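Side-chain contacts in putative phosphatase (Clostridium difficile, PDB 3SD7), which probably acts as a metal-dependent phosphatase of the haloacid dehalogenase-like hydrolase superfamily, removing phosphate from a substrate that is not known: residues A[73-76]-A[77-81]; A[113-116]-A[117-121]; A[141-144]-A[145-149]. All blocks are in the same frame, centred on the assembly; numbering follows the deposited sequence.

Overall arrangement
Three local contacts sample the ends of three helices in one fold. Contact 1 starts helix 75-82, in a helical group away from the parallel sheet, probably the cap domain, and its centre lies about 28 Å from contact 3's and 34 Å from contact 2's. Contacts 2 and 3 belong to the sheet-bearing part and touch, Lys116 and Leu119 packing on Ile149; one opens helix 115-124, the other closes helix 137-146. None is wholly core: each turns an apolar face inward and a polar face outward. A water bridges side chain and backbone in contact 1, a salt bridge and a water serve contact 2, and contact 3 depends on backbone capping and apolar packing.

Contact 1. Residues A[73-76]-A[77-81]; sequences PPLH and DTFKE
Lys80 and His76 are joined first through the backbone, where Lys80 N donates to His76 O at 2.7 Å. The neighbouring bond, from Phe79 N to Leu75 O, is 2.9 Å long and nearly straight (175°). Pro74 stands at the N-cap, just before the helix, and its carbonyl oxygen receives two weak bonds, from Asp77 N and Thr78 N. A water adds a link round the same end: it donates to Pro73 O at 2.7 Å and accepts from Thr78 OG1 at 2.6 Å, so the threonine hydroxyl is tied back to the residue before the cap. Thr78 OG1 can point that way because it lies anti to its own carbonyl carbon (chi1 -63°).

Farther out, in one of the two modelled conformers of His76, the aliphatic part of Lys80 lies alongside the imidazole. There Lys80 CB sits over one ring face, 4.0 Å from the centroid and displaced toward the rim, a CH-pi contact that is not secure, while the lysine chain bends at chi2 and runs on beyond the ring. Asp77 turns its carboxylate back to the proline, OD2 approaching Pro74 CD at 3.5 Å. On the inner side, Leu75 CB meets the Phe79 ring at CE2, 4.0 Å away. Phe79 also packs on Ser54 and Leu55 of helix 44-57, and Leu75 reaches Val94 and Tyr97 of helix 87-105. These three helices pack together away from the sheet, consistent with the helical cap of haloacid dehalogenase-like enzymes.

Chemically, proline at the N-cap brings no side-chain hydroxyl or carboxylate to the first turn, whose bonds to Pro74 O are weak; the water and Thr78 add a polar tie there, while the aromatic and aliphatic groups seat the helix against its neighbours.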
ATOM      1  N   PRO A  73      11.476   3.975  -1.014  1.00 31.33           N
ATOM      2  CA  PRO A  73      12.680   3.163  -1.153  1.00 34.60           C
ATOM      3  C   PRO A  73      13.035   2.373   0.113  1.00 35.87           C
ATOM      4  O   PRO A  73      12.621   2.742   1.222  1.00 34.85           O
ATOM      5  CB  PRO A  73      13.775   4.193  -1.436  1.00 35.56           C
ATOM      6  CG  PRO A  73      13.265   5.467  -0.845  1.00 34.57           C
ATOM      7  CD  PRO A  73      11.778   5.412  -0.851  1.00 29.88           C
ATOM      8  N   PRO A  74      13.806   1.298  -0.054  1.00 40.30           N
ATOM      9  CA  PRO A  74      14.215   0.541   1.125  1.00 43.00           C
ATOM     10  C   PRO A  74      14.974   1.416   2.112  1.00 43.62           C
ATOM     11  O   PRO A  74      15.739   2.293   1.703  1.00 44.50           O
ATOM     12  CB  PRO A  74      15.167  -0.515   0.552  1.00 46.29           C
ATOM     13  CG  PRO A  74      14.878  -0.570  -0.903  1.00 45.36           C
ATOM     14  CD  PRO A  74      14.410   0.779  -1.292  1.00 41.44           C
ATOM     15  N   LEU A  75      14.784   1.180   3.405  1.00 44.87           N
ATOM     16  CA  LEU A  75      15.524   1.935   4.416  1.00 45.92           C
ATOM     17  C   LEU A  75      17.053   1.895   4.190  1.00 49.09           C
ATOM     18  O   LEU A  75      17.741   2.887   4.472  1.00 47.89           O
ATOM     19  CB  LEU A  75      15.179   1.449   5.824  1.00 46.77           C
ATOM     20  CG  LEU A  75      13.740   1.697   6.279  1.00 45.04           C
ATOM     21  CD1 LEU A  75      13.491   1.002   7.612  1.00 47.06           C
ATOM     22  CD2 LEU A  75      13.428   3.202   6.371  1.00 43.01           C
ATOM     23  N   HIS A  76      17.565   0.774   3.675  0.60 50.79           N
ATOM     24  CA  HIS A  76      18.998   0.633   3.400  0.60 54.37           C
ATOM     25  C   HIS A  76      19.473   1.740   2.468  0.60 53.81           C
ATOM     26  O   HIS A  76      20.487   2.374   2.729  0.60 55.57           O
ATOM     27  CB  HIS A  76      19.321  -0.741   2.785  0.60 56.47           C
ATOM     28  CG  HIS A  76      20.780  -0.949   2.493  0.60 61.39           C
ATOM     29  ND1 HIS A  76      21.346  -0.656   1.270  0.60 64.06           N
ATOM     30  CD2 HIS A  76      21.787  -1.418   3.269  0.60 65.28           C
ATOM     31  CE1 HIS A  76      22.637  -0.936   1.305  0.60 66.16           C
ATOM     32  NE2 HIS A  76      22.931  -1.400   2.506  0.60 68.16           N
ATOM     33  N   ASP A  77      18.722   1.980   1.395  1.00 51.46           N
ATOM     34  CA  ASP A  77      19.081   3.024   0.422  1.00 50.94           C
ATOM     35  C   ASP A  77      19.113   4.387   1.110  1.00 48.81           C
ATOM     36  O   ASP A  77      20.040   5.171   0.915  1.00 50.99           O
ATOM     37  CB  ASP A  77      18.094   3.068  -0.752  1.00 49.84           C
ATOM     38  CG  ASP A  77      18.279   1.920  -1.726  1.00 54.13           C
ATOM     39  OD1 ASP A  77      19.253   1.143  -1.564  1.00 61.50           O
ATOM     40  OD2 ASP A  77      17.460   1.815  -2.669  1.00 55.04           O
ATOM     41  N   THR A  78      18.102   4.660   1.927  1.00 44.65           N
ATOM     42  CA  THR A  78      18.030   5.931   2.623  1.00 43.39           C
ATOM     43  C   THR A  78      19.226   6.139   3.539  1.00 46.35           C
ATOM     44  O   THR A  78      19.939   7.129   3.407  1.00 46.45           O
ATOM     45  CB  THR A  78      16.733   6.058   3.414  1.00 41.45           C
ATOM     46  OG1 THR A  78      15.632   6.037   2.500  1.00 39.82           O
ATOM     47  CG2 THR A  78      16.703   7.370   4.205  1.00 41.28           C
ATOM     48  N   PHE A  79      19.462   5.203   4.455  1.00 46.56           N
ATOM     49  CA  PHE A  79      20.586   5.357   5.376  1.00 50.04           C
ATOM     50  C   PHE A  79      21.953   5.219   4.711  1.00 52.97           C
ATOM     51  O   PHE A  79      22.881   5.949   5.054  1.00 55.82           O
ATOM     52  CB  PHE A  79      20.451   4.397   6.555  1.00 50.23           C
ATOM     53  CG  PHE A  79      19.235   4.649   7.385  1.00 48.02           C
ATOM     54  CD1 PHE A  79      19.058   5.876   8.021  1.00 48.42           C
ATOM     55  CD2 PHE A  79      18.280   3.668   7.556  1.00 45.55           C
ATOM     56  CE1 PHE A  79      17.928   6.124   8.794  1.00 46.28           C
ATOM     57  CE2 PHE A  79      17.155   3.910   8.330  1.00 47.19           C
ATOM     58  CZ  PHE A  79      16.985   5.142   8.953  1.00 46.73           C
ATOM     59  N   LYS A  80      22.066   4.323   3.733  1.00 54.81           N
ATOM     60  CA  LYS A  80      23.352   4.072   3.067  1.00 58.84           C
ATOM     61  C   LYS A  80      23.634   5.079   1.933  1.00 57.97           C
ATOM     62  O   LYS A  80      24.698   5.695   1.912  1.00 58.70           O
ATOM     63  CB  LYS A  80      23.396   2.609   2.577  1.00 60.73           C
ATOM     64  CG  LYS A  80      24.748   2.036   2.191  1.00 67.51           C
ATOM     65  CD  LYS A  80      25.205   2.462   0.805  1.00 72.52           C
ATOM     66  CE  LYS A  80      26.466   1.715   0.397  1.00 78.05           C
ATOM     67  NZ  LYS A  80      26.920   2.127  -0.959  1.00 81.66           N
ATOM     68  N   GLU A  81      22.686   5.279   1.017  1.00 55.19           N
ATOM     69  CA  GLU A  81      22.921   6.196  -0.108  1.00 54.59           C
ATOM     70  C   GLU A  81      22.742   7.685   0.216  1.00 53.23           C
ATOM     71  O   GLU A  81      23.445   8.525  -0.352  1.00 55.41           O
ATOM     72  CB  GLU A  81      22.065   5.836  -1.329  1.00 53.51           C
ATOM     73  CG  GLU A  81      22.229   4.403  -1.834  1.00 55.08           C
ATOM     74  CD  GLU A  81      21.725   4.211  -3.279  1.00 56.88           C
ATOM     75  OE1 GLU A  81      20.895   3.311  -3.496  1.00 53.49           O
ATOM     76  OE2 GLU A  81      22.152   4.962  -4.198  1.00 55.89           O
TER
HETATM   77  O   HOH W   1      13.427   4.672   2.969  1.00 19.62           O

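Contact 2. Residues A[113-116]-A[117-121]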
ATOM      1  N   GLU A 113      -9.547  10.624   2.077  1.00 26.93           N
ATOM      2  CA  GLU A 113     -10.878  11.160   2.137  1.00 30.24           C
ATOM      3  C   GLU A 113     -11.791  10.407   1.160  1.00 27.98           C
ATOM      4  O   GLU A 113     -11.409  10.158   0.024  1.00 27.50           O
ATOM      5  CB  GLU A 113     -10.866  12.645   1.771  1.00 32.01           C
ATOM      6  CG  GLU A 113     -12.038  13.364   2.256  1.00 39.50           C
ATOM      7  CD  GLU A 113     -11.994  13.576   3.766  1.00 45.07           C
ATOM      8  OE1 GLU A 113     -13.069  13.656   4.348  1.00 47.66           O
ATOM      9  OE2 GLU A 113     -10.882  13.652   4.365  1.00 51.89           O
ATOM     10  N   ASN A 114     -12.960  10.029   1.663  1.00 29.00           N
ATOM     11  CA  ASN A 114     -14.051   9.344   0.916  1.00 29.63           C
ATOM     12  C   ASN A 114     -13.865   7.855   0.682  1.00 28.19           C
ATOM     13  O   ASN A 114     -14.751   7.203   0.128  1.00 28.76           O
ATOM     14  CB  ASN A 114     -14.340  10.050  -0.408  1.00 32.35           C
ATOM     15  CG  ASN A 114     -14.662  11.535  -0.207  1.00 35.70           C
ATOM     16  OD1 ASN A 114     -15.416  11.896   0.701  1.00 37.63           O
ATOM     17  ND2 ASN A 114     -14.096  12.399  -1.062  1.00 37.02           N
ATOM     18  N   MET A 115     -12.746   7.319   1.132  1.00 25.60           N
ATOM     19  CA  MET A 115     -12.490   5.894   0.910  1.00 24.98           C
ATOM     20  C   MET A 115     -13.471   5.036   1.701  1.00 25.81           C
ATOM     21  O   MET A 115     -14.040   4.067   1.155  1.00 24.45           O
ATOM     22  CB  MET A 115     -11.052   5.539   1.224  1.00 25.61           C
ATOM     23  CG  MET A 115     -10.730   4.072   0.887  1.00 25.95           C
ATOM     24  SD  MET A 115     -11.157   3.475  -0.761  1.00 25.58           S
ATOM     25  CE  MET A 115      -9.853   4.264  -1.767  1.00 28.04           C
ATOM     26  N   LYS A 116     -13.744   5.405   2.957  1.00 26.80           N
ATOM     27  CA  LYS A 116     -14.677   4.583   3.744  1.00 30.13           C
ATOM     28  C   LYS A 116     -16.036   4.491   3.033  1.00 30.88           C
ATOM     29  O   LYS A 116     -16.612   3.409   2.917  1.00 31.13           O
ATOM     30  CB  LYS A 116     -14.773   5.066   5.190  1.00 30.39           C
ATOM     31  CG  LYS A 116     -15.445   4.072   6.101  1.00 36.56           C
ATOM     32  CD  LYS A 116     -15.502   4.590   7.527  1.00 43.88           C
ATOM     33  CE  LYS A 116     -15.897   3.486   8.487  1.00 48.56           C
ATOM     34  NZ  LYS A 116     -17.162   2.806   8.100  1.00 56.08           N
ATOM     35  N   GLU A 117     -16.542   5.625   2.544  1.00 31.31           N
ATOM     36  CA  GLU A 117     -17.793   5.651   1.786  1.00 33.45           C
ATOM     37  C   GLU A 117     -17.765   4.743   0.557  1.00 32.32           C
ATOM     38  O   GLU A 117     -18.721   4.001   0.320  1.00 30.09           O
ATOM     39  CB  GLU A 117     -18.159   7.087   1.346  1.00 38.14           C
ATOM     40  CG  GLU A 117     -19.199   7.114   0.183  1.00 44.16           C
ATOM     41  CD  GLU A 117     -19.416   8.497  -0.415  1.00 56.18           C
ATOM     42  OE1 GLU A 117     -19.769   9.407   0.354  1.00 57.33           O
ATOM     43  OE2 GLU A 117     -19.269   8.648  -1.659  1.00 56.92           O
ATOM     44  N   ILE A 118     -16.691   4.780  -0.241  1.00 29.59           N
ATOM     45  CA  ILE A 118     -16.691   3.957  -1.445  1.00 28.47           C
ATOM     46  C   ILE A 118     -16.606   2.474  -1.074  1.00 25.36           C
ATOM     47  O   ILE A 118     -17.268   1.652  -1.701  1.00 26.68           O
ATOM     48  CB  ILE A 118     -15.645   4.373  -2.517  1.00 31.99           C
ATOM     49  CG1 ILE A 118     -14.280   3.932  -2.144  1.00 33.60           C
ATOM     50  CG2 ILE A 118     -15.766   5.886  -2.900  1.00 34.93           C
ATOM     51  CD1 ILE A 118     -14.055   2.470  -2.445  1.00 41.87           C
ATOM     52  N   LEU A 119     -15.824   2.128  -0.047  1.00 23.51           N
ATOM     53  CA  LEU A 119     -15.765   0.719   0.386  1.00 22.67           C
ATOM     54  C   LEU A 119     -17.150   0.250   0.819  1.00 24.74           C
ATOM     55  O   LEU A 119     -17.553  -0.845   0.449  1.00 23.70           O
ATOM     56  CB  LEU A 119     -14.786   0.508   1.524  1.00 24.61           C
ATOM     57  CG  LEU A 119     -13.338   0.788   1.127  1.00 22.77           C
ATOM     58  CD1 LEU A 119     -12.454   0.689   2.354  1.00 23.62           C
ATOM     59  CD2 LEU A 119     -12.836  -0.167   0.023  1.00 25.74           C
ATOM     60  N   GLU A 120     -17.853   1.078   1.594  1.00 25.12           N
ATOM     61  CA  GLU A 120     -19.225   0.763   2.064  1.00 28.63           C
ATOM     62  C   GLU A 120     -20.153   0.570   0.842  1.00 29.28           C
ATOM     63  O   GLU A 120     -20.935  -0.373   0.797  1.00 30.59           O
ATOM     64  CB  GLU A 120     -19.743   1.892   2.963  1.00 31.15           C
ATOM     65  CG  GLU A 120     -19.073   1.936   4.355  1.00 36.11           C
ATOM     66  CD  GLU A 120     -19.415   3.162   5.217  1.00 45.92           C
ATOM     67  OE1 GLU A 120     -19.983   4.178   4.735  1.00 46.63           O
ATOM     68  OE2 GLU A 120     -19.086   3.104   6.411  1.00 50.40           O
ATOM     69  N   MET A 121     -20.018   1.434  -0.162  1.00 27.90           N
ATOM     70  CA  MET A 121     -20.842   1.333  -1.371  1.00 28.88           C
ATOM     71  C   MET A 121     -20.578   0.036  -2.136  1.00 27.44           C
ATOM     72  O   MET A 121     -21.505  -0.639  -2.598  1.00 28.24           O
ATOM     73  CB  MET A 121     -20.643   2.562  -2.254  1.00 30.69           C
ATOM     74  CG  MET A 121     -21.237   3.811  -1.625  1.00 35.85           C
ATOM     75  SD  MET A 121     -20.822   5.267  -2.585  1.00 47.14           S
ATOM     76  CE  MET A 121     -21.470   4.746  -4.160  1.00 42.36           C
TER
HETATM   77  O   HOH W   2     -17.441  10.544   2.018  1.00 21.14           O
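Met115 lays its sulfur against the side chain of Ile118, SD lying 3.4 Å from CG1 and scarcely farther from CD1. The methionine chain leaves with CG anti to the backbone N (chi1 -175°) and then bends at both chi2 and chi3, which brings the sulfur back over the next turn. There it also meets Leu119, with SD 3.9 Å from Leu119 CG, so one thioether packs against both branched residues. Ile118 contributes from an unfavourable rotamer: its CG1 stands between the backbone N and the carbonyl carbon (chi1 77°), facing the sulfur.

The outward face is charged. Lys116 runs extended until its last torsion, where a bend turns the ammonium group to Glu120, one turn on. The salt bridge is short, 2.6 Å from Lys116 NZ to Glu120 OE2, and the nitrogen meets the oxygen on its anti side, 28° out of the carboxylate plane. Lys116 NZ has a second, weak bond to Tyr152 OH. At the start of the helix, Asn114 occupies the N-cap without a capping bond from its side chain; instead a water donates to both Asn114 OD1 and Glu117 OE1, and Ile118 N bonds to Asn114 O at 3.1 Å.

Helix 115-124 follows the short strand 110-111 and leads to strand 128-133 of the parallel sheet. Met115 packs on Ile235 and Ile118 on Lys236, both of helix 235-239, whereas Lys116 and Leu119 rest on Ile149, just beyond helix 137-146.

Contact 3. Residues A[141-144]-A[145-149]; sequences ETIL and RYFDI
Glu141 O accepts the backbone N-H of Arg145 at 2.9 Å. The arginine side chain follows the same oxygen: Arg145 CG, anti to its own carbonyl carbon (chi1 -76°), passes 3.1 Å from Glu141 O before the chain extends outward. Tyr146 N makes an equally short bond to Thr142 O, and the longer Phe147 N to Ile143 O bond completes the series. Thr142 OG1 bonds back to Val138 O.

Phe147 is the first residue to leave helical backbone angles, and the chain closes there in a Schellman motif. Ile149 N reaches back to Leu144 O at 3.0 Å, while Asp148 N bonds to Arg145 O inside that loop. Asp148 takes the C-prime position with positive phi (58°), and its carboxylate forms a salt bridge with Arg151. The helix concerned, 137-146, is the crossover of a beta-alpha-beta unit between strands 128-133 and 155-159.

The reversal brings Ile149 back against Leu144, their side chains crossing at about a right angle. Leu144 CD2 and Ile149 CD1 are only 3.4 Å apart, tighter than usual for two methyl groups. Ile143 instead runs beside Phe147, CG2 lying 4.0 Å from ring atom CD2. Leu144 also packs on Ile156 of strand 155-159, while Phe147 and Ile149 both rest on Ile111 of strand 110-111.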
ATOM      1  N   GLU A 141      -3.561  -5.354   8.581  1.00 24.82           N
ATOM      2  CA  GLU A 141      -4.732  -5.675   9.393  1.00 24.74           C
ATOM      3  C   GLU A 141      -4.905  -4.684  10.549  1.00 24.96           C
ATOM      4  O   GLU A 141      -6.019  -4.257  10.828  1.00 26.84           O
ATOM      5  CB  GLU A 141      -4.634  -7.115   9.879  1.00 24.97           C
ATOM      6  CG  GLU A 141      -4.789  -8.132   8.763  1.00 24.96           C
ATOM      7  CD  GLU A 141      -4.722  -9.544   9.282  1.00 28.86           C
ATOM      8  OE1 GLU A 141      -3.983  -9.773  10.260  1.00 29.95           O
ATOM      9  OE2 GLU A 141      -5.379 -10.424   8.689  1.00 27.92           O
ATOM     10  N   THR A 142      -3.804  -4.306  11.195  1.00 27.00           N
ATOM     11  CA  THR A 142      -3.842  -3.350  12.298  1.00 28.06           C
ATOM     12  C   THR A 142      -4.426  -2.022  11.838  1.00 27.20           C
ATOM     13  O   THR A 142      -5.302  -1.442  12.495  1.00 30.07           O
ATOM     14  CB  THR A 142      -2.461  -3.148  12.916  1.00 30.66           C
ATOM     15  OG1 THR A 142      -2.059  -4.357  13.571  1.00 33.15           O
ATOM     16  CG2 THR A 142      -2.477  -2.008  13.943  1.00 33.17           C
ATOM     17  N   ILE A 143      -3.939  -1.546  10.702  1.00 24.51           N
ATOM     18  CA  ILE A 143      -4.389  -0.271  10.132  1.00 25.16           C
ATOM     19  C   ILE A 143      -5.844  -0.309   9.680  1.00 22.58           C
ATOM     20  O   ILE A 143      -6.598   0.633   9.923  1.00 26.30           O
ATOM     21  CB  ILE A 143      -3.471   0.133   8.960  1.00 23.35           C
ATOM     22  CG1 ILE A 143      -2.071   0.430   9.497  1.00 27.33           C
ATOM     23  CG2 ILE A 143      -4.046   1.319   8.227  1.00 25.50           C
ATOM     24  CD1 ILE A 143      -0.997   0.503   8.397  1.00 27.32           C
ATOM     25  N   LEU A 144      -6.265  -1.390   9.055  1.00 22.69           N
ATOM     26  CA  LEU A 144      -7.628  -1.465   8.571  1.00 22.98           C
ATOM     27  C   LEU A 144      -8.589  -1.560   9.767  1.00 25.52           C
ATOM     28  O   LEU A 144      -9.665  -0.956   9.741  1.00 26.10           O
ATOM     29  CB  LEU A 144      -7.809  -2.607   7.600  1.00 24.99           C
ATOM     30  CG  LEU A 144      -7.068  -2.413   6.253  1.00 25.67           C
ATOM     31  CD1 LEU A 144      -7.026  -3.735   5.511  1.00 32.75           C
ATOM     32  CD2 LEU A 144      -7.681  -1.324   5.423  1.00 31.76           C
ATOM     33  N   ARG A 145      -8.153  -2.272  10.805  1.00 27.56           N
ATOM     34  CA  ARG A 145      -8.897  -2.341  12.052  1.00 30.31           C
ATOM     35  C   ARG A 145      -8.983  -0.944  12.711  1.00 30.60           C
ATOM     36  O   ARG A 145     -10.057  -0.541  13.172  1.00 34.32           O
ATOM     37  CB  ARG A 145      -8.249  -3.357  12.978  1.00 31.57           C
ATOM     38  CG  ARG A 145      -8.510  -4.767  12.619  1.00 36.77           C
ATOM     39  CD  ARG A 145      -7.723  -5.728  13.503  1.00 45.32           C
ATOM     40  NE  ARG A 145      -8.285  -7.058  13.419  1.00 49.25           N
ATOM     41  CZ  ARG A 145      -9.174  -7.574  14.280  1.00 50.40           C
ATOM     42  NH1 ARG A 145      -9.613  -6.906  15.339  1.00 53.23           N
ATOM     43  NH2 ARG A 145      -9.618  -8.783  14.072  1.00 52.88           N
ATOM     44  N   TYR A 146      -7.876  -0.183  12.725  1.00 31.53           N
ATOM     45  CA  TYR A 146      -7.824   1.177  13.311  1.00 33.43           C
ATOM     46  C   TYR A 146      -8.845   2.137  12.700  1.00 32.78           C
ATOM     47  O   TYR A 146      -9.405   3.011  13.415  1.00 36.98           O
ATOM     48  CB  TYR A 146      -6.402   1.750  13.158  1.00 32.93           C
ATOM     49  CG  TYR A 146      -6.178   3.168  13.665  1.00 38.78           C
ATOM     50  CD1 TYR A 146      -5.681   3.397  14.939  1.00 46.39           C
ATOM     51  CD2 TYR A 146      -6.413   4.266  12.848  1.00 39.68           C
ATOM     52  CE1 TYR A 146      -5.455   4.667  15.403  1.00 45.61           C
ATOM     53  CE2 TYR A 146      -6.191   5.569  13.304  1.00 43.65           C
ATOM     54  CZ  TYR A 146      -5.706   5.760  14.587  1.00 47.46           C
ATOM     55  OH  TYR A 146      -5.477   7.033  15.059  1.00 50.18           O
ATOM     56  N   PHE A 147      -9.080   1.996  11.395  1.00 29.92           N
ATOM     57  CA  PHE A 147     -10.051   2.826  10.643  1.00 31.20           C
ATOM     58  C   PHE A 147     -11.432   2.232  10.504  1.00 31.81           C
ATOM     59  O   PHE A 147     -12.293   2.786   9.809  1.00 31.71           O
ATOM     60  CB  PHE A 147      -9.495   3.218   9.272  1.00 31.41           C
ATOM     61  CG  PHE A 147      -8.375   4.183   9.367  1.00 31.59           C
ATOM     62  CD1 PHE A 147      -8.600   5.481   9.800  1.00 32.00           C
ATOM     63  CD2 PHE A 147      -7.085   3.807   9.039  1.00 32.85           C
ATOM     64  CE1 PHE A 147      -7.560   6.379   9.907  1.00 32.53           C
ATOM     65  CE2 PHE A 147      -6.046   4.700   9.147  1.00 29.67           C
ATOM     66  CZ  PHE A 147      -6.272   5.981   9.572  1.00 29.75           C
ATOM     67  N   ASP A 148     -11.646   1.107  11.172  1.00 32.36           N
ATOM     68  CA  ASP A 148     -12.922   0.424  11.174  1.00 33.91           C
ATOM     69  C   ASP A 148     -13.371   0.041   9.758  1.00 31.51           C
ATOM     70  O   ASP A 148     -14.556   0.040   9.446  1.00 31.58           O
ATOM     71  CB  ASP A 148     -13.991   1.282  11.888  1.00 37.94           C
ATOM     72  CG  ASP A 148     -15.226   0.488  12.275  1.00 43.12           C
ATOM     73  OD1 ASP A 148     -15.132  -0.751  12.445  1.00 49.83           O
ATOM     74  OD2 ASP A 148     -16.304   1.110  12.392  1.00 51.69           O
ATOM     75  N   ILE A 149     -12.419  -0.308   8.902  1.00 28.02           N
ATOM     76  CA  ILE A 149     -12.761  -0.731   7.536  1.00 25.48           C
ATOM     77  C   ILE A 149     -12.367  -2.205   7.248  1.00 24.55           C
ATOM     78  O   ILE A 149     -12.655  -2.708   6.176  1.00 24.01           O
ATOM     79  CB  ILE A 149     -12.188   0.225   6.437  1.00 27.07           C
ATOM     80  CG1 ILE A 149     -10.669   0.297   6.507  1.00 23.95           C
ATOM     81  CG2 ILE A 149     -12.864   1.602   6.580  1.00 28.28           C
ATOM     82  CD1 ILE A 149     -10.014   1.107   5.324  1.00 24.64           C
TER